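Protein DOA1 (Saccharomyces cerevisiae, PDB 3ODT) probably binds ubiquitin through its WD40 beta-propeller domain and helps to regulate the turnover of F-box proteins. Local coordinates at residues Val228-Val240 with Ser268-Ile280. Residues are numbered along the deposited sequence; the frame is centred on the assembly and turned at random. Where two conformers were deposited one is given.
Sequences VYCIKLLPNGDIV and SIWSVDCMSNGDI
Lys-232 and Val-272 join the innermost strands of two neighbouring WD40 propeller blades: strands 228-233 and 269-274 run parallel, 4° apart, with axes 5.8 Å from each other, and side chains bridge them. Bent at chi2 (-72°) and chi4, the lysine turns back so that NZ meets Val-272 O at 2.8 Å, in the carbonyl plane. The same NZ forms a longer salt bridge with Asp-273 OD1 (3.2 Å), approached from above the carboxylate plane. A methionine in place of Lys-232 would probably leave Val-272 O without this donor and Asp-273 without its countercharge. Two residues before the lysine, Cys-230 SG accepts a nearly straight but long hydrogen bond from Val-272 N (3.6 Å). At one end Tyr-229 and Trp-270 lie side by side in an offset stack, centroids 4.5 Å apart and planes at 28°, with Trp-270 CZ3 over one tyrosine face and Ile-269 O at its edge. Toward the other end the seam turns apolar: Val-240 CG1 packs on Val-272 CG2, Leu-234 CD2 approaches Ile-280 CG1 (4.0 Å), and Pro-235 CG lies against the carbonyl oxygens of Met-275 and Ser-276. Farther out, Asp-273 OD2 accepts from Ala-26 N in the following blade. Tyr-229 OH hydrogen-bonds Glu-244, which also holds Ser-268 OG; Trp-270 NE1 bonds Asp-20, a calcium ligand, and both bonds help to orient the rings. With no backbone-to-backbone hydrogen bond across the seam, every polar link here depends on a side chain.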
# COMPACT_ATOMS: atom_id res chain seq x y z
N VAL A 228 -2.63 -12.82 -0.43
CA VAL A 228 -1.58 -11.83 -0.62
C VAL A 228 -2.22 -10.45 -0.48
O VAL A 228 -3.12 -10.11 -1.26
CB VAL A 228 -0.84 -11.98 -1.95
CG1 VAL A 228 0.37 -11.08 -1.96
CG2 VAL A 228 -0.45 -13.43 -2.21
N TYR A 229 -1.76 -9.66 0.50
CA TYR A 229 -2.40 -8.39 0.81
C TYR A 229 -1.75 -7.17 0.17
O TYR A 229 -2.43 -6.17 -0.06
CB TYR A 229 -2.39 -8.17 2.32
CG TYR A 229 -3.20 -9.16 3.12
CD1 TYR A 229 -4.48 -9.53 2.73
CD2 TYR A 229 -2.68 -9.73 4.26
CE1 TYR A 229 -5.22 -10.43 3.46
CE2 TYR A 229 -3.44 -10.61 5.03
CZ TYR A 229 -4.69 -10.97 4.60
OH TYR A 229 -5.43 -11.84 5.34
N CYS A 230 -0.44 -7.22 -0.10
CA CYS A 230 0.24 -6.01 -0.52
C CYS A 230 1.41 -6.40 -1.39
O CYS A 230 2.01 -7.45 -1.14
CB CYS A 230 0.75 -5.24 0.71
SG CYS A 230 1.42 -3.59 0.32
N ILE A 231 1.68 -5.61 -2.43
CA ILE A 231 2.87 -5.72 -3.26
C ILE A 231 3.40 -4.32 -3.54
O ILE A 231 2.65 -3.35 -3.64
CB ILE A 231 2.58 -6.40 -4.61
CG1 ILE A 231 1.34 -5.81 -5.26
CG2 ILE A 231 2.43 -7.88 -4.42
CD1 ILE A 231 1.00 -6.37 -6.62
N LYS A 232 4.72 -4.23 -3.66
CA LYS A 232 5.43 -3.01 -4.01
C LYS A 232 6.62 -3.36 -4.88
O LYS A 232 7.12 -4.47 -4.83
CB LYS A 232 5.94 -2.25 -2.78
CG LYS A 232 4.85 -1.70 -1.87
CD LYS A 232 4.13 -0.51 -2.49
CE LYS A 232 2.79 -0.30 -1.80
NZ LYS A 232 2.92 0.18 -0.38
N LEU A 233 7.06 -2.41 -5.68
CA LEU A 233 8.30 -2.53 -6.44
C LEU A 233 9.44 -1.83 -5.72
O LEU A 233 9.34 -0.67 -5.33
CB LEU A 233 8.14 -1.94 -7.85
CG LEU A 233 7.02 -2.57 -8.68
CD1 LEU A 233 6.78 -1.81 -9.98
CD2 LEU A 233 7.35 -4.05 -8.93
N LEU A 234 10.54 -2.56 -5.54
CA LEU A 234 11.78 -2.02 -5.03
C LEU A 234 12.47 -1.15 -6.06
O LEU A 234 12.20 -1.23 -7.26
CB LEU A 234 12.68 -3.19 -4.62
CG LEU A 234 12.20 -3.91 -3.37
CD1 LEU A 234 12.83 -5.28 -3.26
CD2 LEU A 234 12.51 -3.07 -2.13
N PRO A 235 13.40 -0.32 -5.60
CA PRO A 235 14.17 0.52 -6.52
C PRO A 235 14.81 -0.24 -7.68
O PRO A 235 14.90 0.33 -8.78
CB PRO A 235 15.25 1.13 -5.62
CG PRO A 235 14.61 1.18 -4.26
CD PRO A 235 13.68 -0.01 -4.18
N ASN A 236 15.23 -1.49 -7.48
CA ASN A 236 15.89 -2.26 -8.55
C ASN A 236 14.88 -3.06 -9.39
O ASN A 236 15.28 -3.90 -10.22
CB ASN A 236 16.92 -3.23 -7.95
CG ASN A 236 16.28 -4.38 -7.18
OD1 ASN A 236 15.08 -4.42 -7.01
ND2 ASN A 236 17.08 -5.32 -6.72
N GLY A 237 13.60 -2.84 -9.15
CA GLY A 237 12.54 -3.49 -9.90
C GLY A 237 11.99 -4.79 -9.33
O GLY A 237 10.95 -5.27 -9.81
N ASP A 238 12.64 -5.35 -8.31
CA ASP A 238 12.17 -6.60 -7.71
C ASP A 238 10.83 -6.34 -7.03
O ASP A 238 10.49 -5.19 -6.68
CB ASP A 238 13.12 -7.11 -6.63
CG ASP A 238 14.41 -7.71 -7.17
OD1 ASP A 238 14.54 -7.91 -8.40
OD2 ASP A 238 15.29 -8.00 -6.32
N ILE A 239 10.07 -7.40 -6.82
CA ILE A 239 8.77 -7.29 -6.18
C ILE A 239 8.92 -7.65 -4.70
O ILE A 239 9.57 -8.64 -4.37
CB ILE A 239 7.75 -8.25 -6.82
CG1 ILE A 239 7.62 -8.00 -8.33
CG2 ILE A 239 6.41 -8.15 -6.10
CD1 ILE A 239 6.87 -9.12 -9.05
N VAL A 240 8.33 -6.85 -3.83
CA VAL A 240 8.15 -7.25 -2.45
C VAL A 240 6.65 -7.47 -2.19
O VAL A 240 5.82 -6.65 -2.59
CB VAL A 240 8.72 -6.24 -1.45
CG1 VAL A 240 8.04 -4.90 -1.54
CG2 VAL A 240 8.59 -6.78 -0.05
N SER A 268 -0.82 -12.21 10.52
CA SER A 268 -1.04 -11.54 9.23
C SER A 268 -0.03 -10.44 9.01
O SER A 268 0.23 -9.63 9.92
CB SER A 268 -2.42 -10.86 9.22
OG SER A 268 -3.46 -11.77 9.53
N ILE A 269 0.53 -10.36 7.80
CA ILE A 269 1.40 -9.24 7.43
C ILE A 269 0.61 -8.35 6.46
O ILE A 269 0.29 -8.79 5.37
CB ILE A 269 2.70 -9.70 6.76
CG1 ILE A 269 3.28 -10.93 7.45
CG2 ILE A 269 3.70 -8.51 6.73
CD1 ILE A 269 3.51 -10.77 8.94
N TRP A 270 0.21 -7.16 6.92
CA TRP A 270 -0.75 -6.34 6.19
C TRP A 270 -0.18 -5.47 5.08
O TRP A 270 -0.86 -5.17 4.11
CB TRP A 270 -1.54 -5.46 7.15
CG TRP A 270 -2.35 -6.23 8.10
CD1 TRP A 270 -2.19 -6.30 9.45
CD2 TRP A 270 -3.47 -7.06 7.76
NE1 TRP A 270 -3.15 -7.14 9.98
CE2 TRP A 270 -3.94 -7.61 8.97
CE3 TRP A 270 -4.09 -7.39 6.57
CZ2 TRP A 270 -5.02 -8.48 9.01
CZ3 TRP A 270 -5.19 -8.25 6.61
CH2 TRP A 270 -5.62 -8.81 7.82
N SER A 271 1.04 -4.97 5.30
CA SER A 271 1.54 -3.92 4.43
C SER A 271 3.06 -3.90 4.38
O SER A 271 3.76 -4.20 5.37
CB SER A 271 1.04 -2.57 4.97
OG SER A 271 1.47 -1.50 4.13
N VAL A 272 3.56 -3.60 3.20
CA VAL A 272 4.97 -3.28 2.97
C VAL A 272 5.09 -2.00 2.16
O VAL A 272 4.19 -1.63 1.38
CB VAL A 272 5.72 -4.40 2.22
CG1 VAL A 272 5.89 -5.62 3.12
CG2 VAL A 272 4.94 -4.81 0.95
N ASP A 273 6.21 -1.32 2.37
CA ASP A 273 6.61 -0.22 1.50
C ASP A 273 8.12 -0.22 1.44
O ASP A 273 8.77 -0.85 2.26
CB ASP A 273 6.06 1.12 1.99
CG ASP A 273 5.99 2.18 0.88
OD1 ASP A 273 5.66 1.81 -0.25
OD2 ASP A 273 6.22 3.36 1.12
N CYS A 274 8.64 0.48 0.44
CA CYS A 274 10.07 0.52 0.12
C CYS A 274 10.65 1.95 0.23
O CYS A 274 10.17 2.88 -0.42
CB CYS A 274 10.30 -0.01 -1.31
SG CYS A 274 9.71 -1.74 -1.59
N MSE A 275 11.67 2.10 1.07
CA MSE A 275 12.48 3.30 1.08
C MSE A 275 13.24 3.44 -0.22
O MSE A 275 13.47 2.45 -0.94
CB MSE A 275 13.50 3.26 2.22
CG MSE A 275 13.16 4.12 3.39
SE MSE A 275 14.29 3.62 4.87
CE MSE A 275 13.02 2.36 5.57
N SER A 276 13.67 4.66 -0.51
CA SER A 276 14.49 4.88 -1.70
C SER A 276 15.81 4.15 -1.68
O SER A 276 16.38 3.90 -2.75
CB SER A 276 14.74 6.38 -1.90
OG SER A 276 15.75 6.88 -1.04
N ASN A 277 16.30 3.82 -0.47
CA ASN A 277 17.59 3.16 -0.32
C ASN A 277 17.47 1.64 -0.38
O ASN A 277 18.43 0.92 -0.14
CB ASN A 277 18.29 3.61 0.96
CG ASN A 277 17.53 3.22 2.20
OD1 ASN A 277 16.56 2.48 2.17
ND2 ASN A 277 17.97 3.75 3.31
N GLY A 278 16.26 1.17 -0.67
CA GLY A 278 15.99 -0.24 -0.77
C GLY A 278 15.46 -0.91 0.49
O GLY A 278 15.04 -2.05 0.44
N ASP A 279 15.50 -0.23 1.63
CA ASP A 279 15.02 -0.85 2.86
C ASP A 279 13.52 -1.10 2.78
O ASP A 279 12.79 -0.36 2.12
CB ASP A 279 15.37 -0.00 4.08
CG ASP A 279 16.85 -0.08 4.44
OD1 ASP A 279 17.67 -0.56 3.64
OD2 ASP A 279 17.18 0.37 5.58
N ILE A 280 13.09 -2.15 3.45
CA ILE A 280 11.69 -2.58 3.40
C ILE A 280 11.01 -2.30 4.74
O ILE A 280 11.55 -2.67 5.79
CB ILE A 280 11.55 -4.07 3.04
CG1 ILE A 280 12.07 -4.32 1.62
CG2 ILE A 280 10.11 -4.48 3.15
CD1 ILE A 280 12.23 -5.78 1.26